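Local coordinates for protein glycerol dehydratase (Clostridium butyricum, PDB 1R9D) that dehydrates glycerol without coenzyme B12 and, as a member of the glycyl-radical enzyme family, probably does so by radical chemistry, at residues Glu70-Ser75 and Ser259-Cys264; Gln265-Ile270 and Asp312-Lys317; Asn571-Ser576 and Glu590-Leu595; Asn584-Ser589 and Thr652-Asp657. All coordinates share one frame; numbering follows the deposited sequence.

Contact 1. Residues Glu70-Ser75 and Ser259-Cys264; sequences ELIVGS and SFYEAC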
# COMPACT_ATOMS: atom_id res chain seq x y z
N GLU A 70 -39.76 21.76 -1.38
CA GLU A 70 -38.69 21.51 -0.42
C GLU A 70 -38.13 22.79 0.20
O GLU A 70 -38.00 23.82 -0.48
CB GLU A 70 -37.54 20.74 -1.08
CG GLU A 70 -37.72 19.23 -1.13
CD GLU A 70 -36.49 18.51 -1.66
OE1 GLU A 70 -36.34 17.30 -1.36
OE2 GLU A 70 -35.67 19.14 -2.37
N LEU A 71 -37.80 22.73 1.49
CA LEU A 71 -37.20 23.86 2.19
C LEU A 71 -35.72 23.52 2.37
O LEU A 71 -34.85 24.39 2.37
CB LEU A 71 -37.85 24.08 3.56
CG LEU A 71 -39.25 24.69 3.61
CD1 LEU A 71 -39.74 24.74 5.05
CD2 LEU A 71 -39.23 26.10 3.02
N ILE A 72 -35.44 22.23 2.53
CA ILE A 72 -34.08 21.72 2.70
C ILE A 72 -33.77 20.97 1.41
O ILE A 72 -34.46 20.01 1.07
CB ILE A 72 -33.98 20.76 3.90
CG1 ILE A 72 -34.25 21.51 5.21
CG2 ILE A 72 -32.60 20.09 3.93
CD1 ILE A 72 -33.21 22.56 5.56
N VAL A 73 -32.73 21.39 0.69
CA VAL A 73 -32.39 20.76 -0.57
C VAL A 73 -31.14 19.88 -0.57
O VAL A 73 -30.27 20.03 0.27
CB VAL A 73 -32.25 21.82 -1.70
CG1 VAL A 73 -33.58 22.53 -1.90
CG2 VAL A 73 -31.17 22.82 -1.33
N GLY A 74 -31.08 18.99 -1.55
CA GLY A 74 -29.96 18.07 -1.69
C GLY A 74 -30.51 16.67 -1.90
O GLY A 74 -30.96 16.03 -0.95
N SER A 75 -30.49 16.21 -3.15
CA SER A 75 -31.00 14.89 -3.50
C SER A 75 -29.91 14.08 -4.18
O SER A 75 -29.26 14.56 -5.12
CB SER A 75 -32.21 15.01 -4.43
OG SER A 75 -33.28 15.68 -3.79
N SER A 259 -27.67 30.98 11.63
CA SER A 259 -29.07 30.82 12.00
C SER A 259 -29.46 29.35 12.01
O SER A 259 -28.69 28.49 11.57
CB SER A 259 -29.95 31.56 11.00
OG SER A 259 -29.90 30.93 9.74
N PHE A 260 -30.67 29.06 12.48
CA PHE A 260 -31.14 27.68 12.54
C PHE A 260 -31.35 27.08 11.14
O PHE A 260 -30.99 25.94 10.89
CB PHE A 260 -32.45 27.59 13.34
CG PHE A 260 -32.86 26.18 13.68
CD1 PHE A 260 -32.10 25.42 14.57
CD2 PHE A 260 -33.99 25.61 13.11
CE1 PHE A 260 -32.46 24.11 14.88
CE2 PHE A 260 -34.36 24.29 13.41
CZ PHE A 260 -33.60 23.54 14.30
N TYR A 261 -31.93 27.87 10.23
CA TYR A 261 -32.17 27.38 8.87
C TYR A 261 -30.82 27.00 8.25
O TYR A 261 -30.70 25.96 7.60
CB TYR A 261 -32.85 28.48 8.04
CG TYR A 261 -33.58 28.01 6.79
CD1 TYR A 261 -33.25 26.81 6.15
CD2 TYR A 261 -34.58 28.80 6.21
CE1 TYR A 261 -33.89 26.43 4.97
CE2 TYR A 261 -35.21 28.43 5.04
CZ TYR A 261 -34.86 27.25 4.42
OH TYR A 261 -35.48 26.90 3.24
N GLU A 262 -29.82 27.86 8.44
CA GLU A 262 -28.48 27.60 7.91
C GLU A 262 -27.89 26.33 8.50
O GLU A 262 -27.26 25.55 7.79
CB GLU A 262 -27.56 28.79 8.20
CG GLU A 262 -27.87 30.03 7.37
CD GLU A 262 -27.08 31.25 7.80
OE1 GLU A 262 -27.24 32.32 7.17
OE2 GLU A 262 -26.30 31.15 8.78
N ALA A 263 -28.09 26.12 9.80
CA ALA A 263 -27.58 24.92 10.46
C ALA A 263 -28.26 23.67 9.89
O ALA A 263 -27.59 22.66 9.63
CB ALA A 263 -27.81 25.02 11.97
N CYS A 264 -29.57 23.73 9.70
CA CYS A 264 -30.31 22.60 9.15
C CYS A 264 -29.87 22.24 7.73
O CYS A 264 -29.73 21.06 7.39
CB CYS A 264 -31.82 22.89 9.14
SG CYS A 264 -32.61 22.86 10.77
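Tyr261 reaches out from the first turn of helix 260-277 and sets its phenol hydroxyl on the backbone of the loop 70-75: OH donates a hydrogen bond to Leu71 O at 2.7 Å. The carbonyl lies at the edge of the ring, near its plane, while the hydroxyl meets it at a C=O...donor angle of 119° and tilted 25° from the carbonyl plane. With CG anti to the backbone N (chi1 -160°), the ring runs out from the helix toward the loop, and Leu71 crosses it at about a right angle, its CB 3.7 Å from Tyr261 OH. Beside this bond Ile72 slides past the ring in the opposite direction. Its CD1 touches both Tyr261 CE1 (4.0 Å) and Cys264 CB (3.9 Å) one helical turn on. This part is buried and tight, and Ile245 and Ile248 of helix 236-252 also pack on Tyr261. The partly exposed side is the helix start, where Ser259 and Glu262 touch nothing of the loop. There Ser259 N donates to Glu262 OE2 at 3.2 Å, and Glu262 N returns a weak bond to Ser259 OG at 3.3 Å; OE2 also takes a salt bridge from Lys251. The reciprocal pair is a capping box, typical of a helix N-terminus, here opening a helix of the pyruvate formate lyase-like fold.

Contact 2. Residues Gln265-Ile270 and Asp312-Lys317; sequences QLFWFI and DCIWIK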
# COMPACT_ATOMS: atom_id res chain seq x y z
N GLN A 265 -29.66 23.25 6.90
CA GLN A 265 -29.25 23.00 5.52
C GLN A 265 -27.81 22.48 5.44
O GLN A 265 -27.53 21.58 4.66
CB GLN A 265 -29.38 24.27 4.68
CG GLN A 265 -28.98 24.06 3.22
CD GLN A 265 -29.87 23.06 2.50
OE1 GLN A 265 -31.01 23.38 2.13
NE2 GLN A 265 -29.37 21.86 2.29
N LEU A 266 -26.91 23.05 6.23
CA LEU A 266 -25.52 22.62 6.21
C LEU A 266 -25.42 21.19 6.77
O LEU A 266 -24.64 20.37 6.28
CB LEU A 266 -24.65 23.58 7.03
CG LEU A 266 -23.15 23.27 7.10
CD1 LEU A 266 -22.59 22.98 5.71
CD2 LEU A 266 -22.42 24.44 7.74
N PHE A 267 -26.23 20.90 7.78
CA PHE A 267 -26.24 19.56 8.36
C PHE A 267 -26.55 18.55 7.25
O PHE A 267 -25.84 17.57 7.08
CB PHE A 267 -27.32 19.43 9.44
CG PHE A 267 -27.68 18.01 9.77
CD1 PHE A 267 -26.85 17.25 10.59
CD2 PHE A 267 -28.80 17.42 9.21
CE1 PHE A 267 -27.14 15.91 10.84
CE2 PHE A 267 -29.10 16.08 9.45
CZ PHE A 267 -28.27 15.33 10.27
N TRP A 268 -27.61 18.80 6.49
CA TRP A 268 -27.99 17.88 5.43
C TRP A 268 -26.92 17.73 4.35
O TRP A 268 -26.71 16.63 3.85
CB TRP A 268 -29.33 18.28 4.79
CG TRP A 268 -29.73 17.31 3.73
CD1 TRP A 268 -29.77 17.52 2.38
CD2 TRP A 268 -30.03 15.92 3.92
NE1 TRP A 268 -30.07 16.36 1.72
CE2 TRP A 268 -30.23 15.36 2.65
CE3 TRP A 268 -30.15 15.10 5.06
CZ2 TRP A 268 -30.54 14.00 2.46
CZ3 TRP A 268 -30.46 13.75 4.87
CH2 TRP A 268 -30.65 13.22 3.59
N PHE A 269 -26.24 18.82 3.99
CA PHE A 269 -25.20 18.70 2.97
C PHE A 269 -24.06 17.82 3.48
O PHE A 269 -23.51 17.01 2.73
CB PHE A 269 -24.66 20.08 2.56
CG PHE A 269 -25.49 20.77 1.52
CD1 PHE A 269 -25.85 20.12 0.34
CD2 PHE A 269 -25.92 22.08 1.71
CE1 PHE A 269 -26.62 20.76 -0.64
CE2 PHE A 269 -26.69 22.73 0.75
CZ PHE A 269 -27.04 22.07 -0.43
N ILE A 270 -23.69 17.98 4.74
CA ILE A 270 -22.63 17.15 5.31
C ILE A 270 -23.07 15.69 5.21
O ILE A 270 -22.35 14.84 4.68
CB ILE A 270 -22.39 17.48 6.80
CG1 ILE A 270 -21.83 18.89 6.95
CG2 ILE A 270 -21.43 16.46 7.41
CD1 ILE A 270 -21.83 19.39 8.38
N ASP A 312 -38.88 18.75 10.45
CA ASP A 312 -39.71 17.78 9.74
C ASP A 312 -39.16 17.54 8.34
O ASP A 312 -39.17 16.41 7.85
CB ASP A 312 -41.17 18.27 9.63
CG ASP A 312 -41.87 18.35 10.97
OD1 ASP A 312 -41.40 17.72 11.94
OD2 ASP A 312 -42.91 19.05 11.05
N CYS A 313 -38.67 18.60 7.69
CA CYS A 313 -38.10 18.45 6.35
C CYS A 313 -36.85 17.58 6.39
O CYS A 313 -36.63 16.78 5.48
CB CYS A 313 -37.76 19.82 5.76
SG CYS A 313 -39.22 20.74 5.21
N ILE A 314 -36.04 17.74 7.43
CA ILE A 314 -34.83 16.93 7.57
C ILE A 314 -35.24 15.47 7.75
O ILE A 314 -34.63 14.57 7.17
CB ILE A 314 -33.98 17.39 8.78
CG1 ILE A 314 -33.29 18.72 8.46
CG2 ILE A 314 -32.95 16.32 9.12
CD1 ILE A 314 -32.52 19.31 9.62
N TRP A 315 -36.28 15.24 8.54
CA TRP A 315 -36.77 13.89 8.75
C TRP A 315 -37.12 13.27 7.40
O TRP A 315 -36.73 12.14 7.09
CB TRP A 315 -38.02 13.89 9.65
CG TRP A 315 -37.80 13.40 11.06
CD1 TRP A 315 -38.51 12.43 11.71
CD2 TRP A 315 -36.83 13.87 12.01
NE1 TRP A 315 -38.05 12.27 12.99
CE2 TRP A 315 -37.01 13.14 13.20
CE3 TRP A 315 -35.81 14.85 11.96
CZ2 TRP A 315 -36.23 13.35 14.35
CZ3 TRP A 315 -35.03 15.06 13.10
CH2 TRP A 315 -35.25 14.31 14.28
N ILE A 316 -37.84 14.02 6.57
CA ILE A 316 -38.21 13.52 5.26
C ILE A 316 -36.98 13.24 4.37
O ILE A 316 -36.93 12.22 3.68
CB ILE A 316 -39.18 14.49 4.54
CG1 ILE A 316 -40.49 14.55 5.33
CG2 ILE A 316 -39.43 14.02 3.11
CD1 ILE A 316 -41.52 15.53 4.77
N LYS A 317 -36.00 14.14 4.40
CA LYS A 317 -34.79 13.95 3.59
C LYS A 317 -34.06 12.66 3.98
O LYS A 317 -33.52 11.96 3.13
CB LYS A 317 -33.83 15.14 3.76
CG LYS A 317 -34.36 16.47 3.21
CD LYS A 317 -34.74 16.36 1.74
CE LYS A 317 -33.57 15.95 0.86
NZ LYS A 317 -33.99 15.73 -0.56
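Trp268 holds CG anti to its own backbone nitrogen (chi1 -178°), which carries the indole out toward helix 304-317, and Lys317 answers with a chain bent at chi2 and chi3, arching back over the ring. The two side chains cross at about a right angle. Lys317 CB sits over one face of the six-membered ring, 3.5 Å from its centroid and only 4° off the normal, a CH-pi contact of nearly vertical approach. The bend then brings CE 3.6 Å from Trp268 NE1, so the chain touches the indole at two points, CB over the benzene ring and CE near the pyrrole nitrogen, with CG and CD arching away between them. At the far rim Trp268 CH2 comes within 3.2 Å of Lys317 O.

One turn back along helix 304-317, Ile314 meets Phe267 obliquely: CG2 lies 3.9 Å from Phe267 CE2, and CD1 is a little farther, 4.2 Å from CD2. No hydrogen bond crosses between the two segments; the polar ends turn to the loop 70-75. Trp268 NE1 donates to Gly74 O, and the Lys317 ammonium forms a salt bridge with Glu70, while its carbon chain lies against the indole. Phe267 also meets aromatic neighbours, Phe288 edge-to-face and Tyr169 with the planes at about 40°. All four touching residues are buried, and the arrangement is that of two helices packed through aromatic and aliphatic side chains within the helical part of a pyruvate formate lyase-like fold.

Contact 3. Residues Asn571-Ser576 and Glu590-Leu595; sequences NKITPS and EEIQAL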
# COMPACT_ATOMS: atom_id res chain seq x y z
N ASN A 571 -31.56 -38.24 32.13
CA ASN A 571 -31.34 -39.40 31.28
C ASN A 571 -32.61 -39.90 30.60
O ASN A 571 -32.81 -41.11 30.47
CB ASN A 571 -30.73 -40.55 32.11
CG ASN A 571 -29.42 -40.17 32.75
OD1 ASN A 571 -28.47 -39.78 32.08
ND2 ASN A 571 -29.35 -40.28 34.08
N LYS A 572 -33.47 -38.98 30.18
CA LYS A 572 -34.71 -39.36 29.51
C LYS A 572 -34.41 -40.00 28.15
O LYS A 572 -35.12 -40.90 27.72
CB LYS A 572 -35.62 -38.14 29.32
CG LYS A 572 -36.25 -37.63 30.60
CD LYS A 572 -37.09 -38.71 31.26
CE LYS A 572 -37.79 -38.20 32.51
NZ LYS A 572 -38.82 -37.18 32.16
N ILE A 573 -33.38 -39.50 27.49
CA ILE A 573 -32.96 -40.03 26.19
C ILE A 573 -31.44 -40.02 26.16
O ILE A 573 -30.81 -39.26 26.88
CB ILE A 573 -33.49 -39.16 25.03
CG1 ILE A 573 -33.00 -37.72 25.18
CG2 ILE A 573 -35.01 -39.18 25.00
CD1 ILE A 573 -33.46 -36.79 24.06
N THR A 574 -30.85 -40.87 25.32
CA THR A 574 -29.39 -40.93 25.22
C THR A 574 -28.89 -39.91 24.21
O THR A 574 -29.65 -39.41 23.38
CB THR A 574 -28.90 -42.31 24.76
OG1 THR A 574 -29.35 -42.55 23.42
CG2 THR A 574 -29.43 -43.40 25.67
N PRO A 575 -27.59 -39.58 24.27
CA PRO A 575 -27.04 -38.61 23.32
C PRO A 575 -27.29 -39.08 21.89
O PRO A 575 -27.65 -38.28 21.01
CB PRO A 575 -25.55 -38.61 23.67
CG PRO A 575 -25.57 -38.82 25.15
CD PRO A 575 -26.60 -39.94 25.29
N SER A 576 -27.13 -40.38 21.66
CA SER A 576 -27.35 -40.97 20.34
C SER A 576 -28.77 -40.75 19.85
O SER A 576 -28.99 -40.42 18.68
CB SER A 576 -27.05 -42.47 20.37
OG SER A 576 -25.70 -42.72 20.70
N GLU A 590 -42.24 -37.27 17.81
CA GLU A 590 -42.89 -36.10 18.39
C GLU A 590 -42.91 -36.13 19.91
O GLU A 590 -43.03 -35.08 20.55
CB GLU A 590 -44.33 -36.01 17.87
CG GLU A 590 -44.42 -35.72 16.38
CD GLU A 590 -45.80 -36.00 15.82
OE1 GLU A 590 -46.80 -35.52 16.41
OE2 GLU A 590 -45.89 -36.69 14.78
N GLU A 591 -42.78 -37.32 20.50
CA GLU A 591 -42.79 -37.42 21.95
C GLU A 591 -41.47 -36.87 22.51
O GLU A 591 -41.44 -36.32 23.61
CB GLU A 591 -42.99 -38.87 22.41
CG GLU A 591 -41.80 -39.80 22.23
CD GLU A 591 -41.60 -40.26 20.80
OE1 GLU A 591 -42.40 -39.89 19.91
OE2 GLU A 591 -40.62 -41.01 20.57
N ILE A 592 -40.40 -37.01 21.74
CA ILE A 592 -39.10 -36.50 22.16
C ILE A 592 -39.09 -34.98 22.00
O ILE A 592 -38.57 -34.26 22.85
CB ILE A 592 -37.94 -37.12 21.34
CG1 ILE A 592 -37.80 -38.60 21.69
CG2 ILE A 592 -36.64 -36.38 21.63
CD1 ILE A 592 -36.66 -39.31 20.97
N GLN A 593 -39.68 -34.49 20.91
CA GLN A 593 -39.74 -33.06 20.67
C GLN A 593 -40.55 -32.37 21.78
O GLN A 593 -40.21 -31.27 22.21
CB GLN A 593 -40.38 -32.77 19.31
CG GLN A 593 -40.61 -31.29 19.04
CD GLN A 593 -41.20 -31.02 17.67
OE1 GLN A 593 -41.98 -31.82 17.15
NE2 GLN A 593 -40.85 -29.88 17.09
N ALA A 594 -41.61 -33.03 22.24
CA ALA A 594 -42.45 -32.46 23.29
C ALA A 594 -41.66 -32.32 24.58
O ALA A 594 -41.82 -31.36 25.33
CB ALA A 594 -43.67 -33.36 23.52
N LEU A 595 -40.80 -33.30 24.84
CA LEU A 595 -39.96 -33.32 26.02
C LEU A 595 -39.03 -32.10 25.98
O LEU A 595 -38.84 -31.41 26.98
CB LEU A 595 -39.15 -34.61 26.03
CG LEU A 595 -38.80 -35.29 27.35
CD1 LEU A 595 -40.03 -35.43 28.23
CD2 LEU A 595 -38.20 -36.66 27.04
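Ile573 and Ile592 meet at an oblique angle, methyl against methyl: CD1 of Ile573 stands 4.0 Å from CG2 of Ile592. Ile573 points its side chain at the helix 590-597 with CG1 set between the backbone N and the carbonyl carbon (chi1 58°) and the chain then extended, so CD1 is the atom that arrives. Ile592 offers its short branch instead, because its CG1 stands beside the backbone N and CG2 anti to it. A second pair lies alongside, one turn farther on: Lys572 and Leu595 cross at about a right angle, with Leu595 CD2 3.7 Å from Lys572 CB and 4.2 Å from Lys572 CG. The aliphatic root of the lysine thus does the touching, while the chain bends at chi2 and chi4 beyond it.

The 571-576 segment is the link between helices 553-569 and 575-583. Asn571 leaves the first with positive phi, and Thr574 is the N-cap of the second, its side chain capping a backbone N of that helix. The contact thus sets this helix-to-helix connection against the side of a third helix, 590-597. Ile573 is buried against Ile566 and Val567 of helix 553-569 and Leu578 of helix 575-583. Ile592 also rests on Thr581 of that second helix. Lys572 and Leu595 close the outer margin; Lys572 is exposed and Leu595 partly so. No hydrogen bond crosses between the segments.

Contact 4. Residues Asn584-Ser589 and Thr652-Asp657; sequences NDFKNS and TGATPD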
# COMPACT_ATOMS: atom_id res chain seq x y z
N ASN A 584 -33.17 -35.96 11.94
CA ASN A 584 -34.35 -36.39 11.20
C ASN A 584 -35.49 -35.38 11.39
O ASN A 584 -36.63 -35.63 10.99
CB ASN A 584 -34.82 -37.77 11.67
CG ASN A 584 -33.75 -38.83 11.51
OD1 ASN A 584 -33.06 -38.89 10.49
ND2 ASN A 584 -33.61 -39.69 12.51
N ASP A 585 -35.17 -34.24 11.99
CA ASP A 585 -36.14 -33.18 12.23
C ASP A 585 -37.37 -33.66 12.99
O ASP A 585 -38.50 -33.30 12.67
CB ASP A 585 -36.55 -32.55 10.89
CG ASP A 585 -37.31 -31.24 11.06
OD1 ASP A 585 -36.97 -30.47 11.98
OD2 ASP A 585 -38.23 -30.97 10.26
N PHE A 586 -37.14 -34.48 14.02
CA PHE A 586 -38.20 -35.02 14.87
C PHE A 586 -39.21 -35.92 14.16
O PHE A 586 -40.31 -36.15 14.67
CB PHE A 586 -38.97 -33.87 15.55
CG PHE A 586 -38.09 -32.94 16.33
CD1 PHE A 586 -37.96 -31.61 15.96
CD2 PHE A 586 -37.38 -33.40 17.44
CE1 PHE A 586 -37.13 -30.75 16.67
CE2 PHE A 586 -36.55 -32.54 18.16
CZ PHE A 586 -36.43 -31.22 17.77
N LYS A 587 -38.85 -36.44 12.99
CA LYS A 587 -39.75 -37.32 12.25
C LYS A 587 -40.03 -38.60 13.03
O LYS A 587 -39.11 -39.33 13.40
CB LYS A 587 -39.15 -37.67 10.89
CG LYS A 587 -40.03 -38.59 10.06
CD LYS A 587 -39.39 -38.91 8.72
CE LYS A 587 -40.28 -39.82 7.89
NZ LYS A 587 -39.69 -40.08 6.55
N ASN A 588 -41.31 -38.87 13.28
CA ASN A 588 -41.74 -40.05 14.01
C ASN A 588 -41.21 -40.08 15.44
O ASN A 588 -41.01 -41.15 16.02
CB ASN A 588 -41.31 -41.33 13.28
CG ASN A 588 -41.89 -41.44 11.89
OD1 ASN A 588 -43.10 -41.29 11.69
ND2 ASN A 588 -41.03 -41.71 10.91
N SER A 589 -40.96 -38.91 16.01
CA SER A 589 -40.45 -38.83 17.38
C SER A 589 -40.97 -37.57 18.07
O SER A 589 -40.25 -36.91 18.82
CB SER A 589 -38.92 -38.85 17.37
OG SER A 589 -38.39 -37.94 16.43
N THR A 652 -30.45 -23.39 9.33
CA THR A 652 -30.16 -24.16 10.53
C THR A 652 -31.11 -25.35 10.74
O THR A 652 -32.32 -25.19 10.65
CB THR A 652 -30.24 -23.25 11.76
OG1 THR A 652 -29.44 -22.08 11.54
CG2 THR A 652 -29.73 -23.97 13.00
N GLY A 653 -30.55 -26.51 11.03
CA GLY A 653 -31.37 -27.69 11.26
C GLY A 653 -32.13 -27.62 12.57
O GLY A 653 -32.09 -26.61 13.27
N ALA A 654 -32.84 -28.70 12.91
CA ALA A 654 -33.59 -28.75 14.15
C ALA A 654 -32.63 -28.60 15.33
O ALA A 654 -31.51 -29.11 15.29
CB ALA A 654 -34.35 -30.07 14.26
N THR A 655 -33.07 -27.90 16.38
CA THR A 655 -32.24 -27.70 17.55
C THR A 655 -32.87 -28.30 18.82
O THR A 655 -34.08 -28.53 18.87
CB THR A 655 -31.94 -26.19 17.75
OG1 THR A 655 -33.13 -25.43 17.54
CG2 THR A 655 -30.87 -25.74 16.75
N PRO A 656 -32.04 -28.58 19.84
CA PRO A 656 -32.45 -29.17 21.13
C PRO A 656 -33.56 -28.46 21.91
O PRO A 656 -34.13 -29.04 22.83
CB PRO A 656 -31.14 -29.20 21.93
CG PRO A 656 -30.11 -29.37 20.87
CD PRO A 656 -30.58 -28.40 19.80
N ASP A 657 -33.87 -27.22 21.55
CA ASP A 657 -34.93 -26.50 22.25
C ASP A 657 -36.31 -26.90 21.72
O ASP A 657 -37.33 -26.45 22.22
CB ASP A 657 -34.73 -24.98 22.11
CG ASP A 657 -34.65 -24.52 20.67
OD1 ASP A 657 -34.53 -25.38 19.77
OD2 ASP A 657 -34.69 -23.29 20.43
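A Schellman motif ends helix 575-583, and the turn that follows it carries the two residues that meet the loop 652-657. Asp585, with positive phi, is the C-prime residue, its N bonding to Leu582 O and Phe586 N to Thr581 O. Asn584 to Lys587 forms a type I' turn, and Phe586 to Ser589 a type II turn, leading into helix 590-597. Ala654 CB points into this corner and touches both side chains, lying 3.5 Å from Asp585 OD1 and 3.7 Å from Phe586 CE1. Asp585 holds CG anti to its backbone N (chi1 -167°), which swings the carboxylate toward the loop, where OD1 accepts from Ser661 N. Phe586 is buried, packed also against Gln593 and Leu596 of helix 590-597. Thr655 O stands at the edge of the Phe586 ring, near its plane, 3.7 Å from Phe586 CZ. The loop is braced from within and by Arg659, which bonds Thr652 O, Gly653 O and Thr655 OG1. Thr655 OG1 in turn donates to Asp657 OD1 at 2.6 Å, meeting the carboxylate on its syn side, 27° out of plane.

Overall arrangement
The four contacts fall into two pairs on opposite sides of the chain's centre. Contacts 1 and 2 have centres about 6 Å apart and share helix 260-277; contact 1 closes before contact 2 opens. They touch through the loop 70-75: Gln265 NE2 bonds Val73 O from helix 260-277 while Lys317 of helix 304-317 pairs with the same loop, binding it to both helices. Both precede contacts 3 and 4, which lie about 11 Å apart, their segments alternating along the chain around helices 575-583 and 590-597, with Gln593 against Phe586. Between the pairs the centres are 51 to 64 Å apart. The two clusters thus lie in separate regions, each joining helices and the loops beside them.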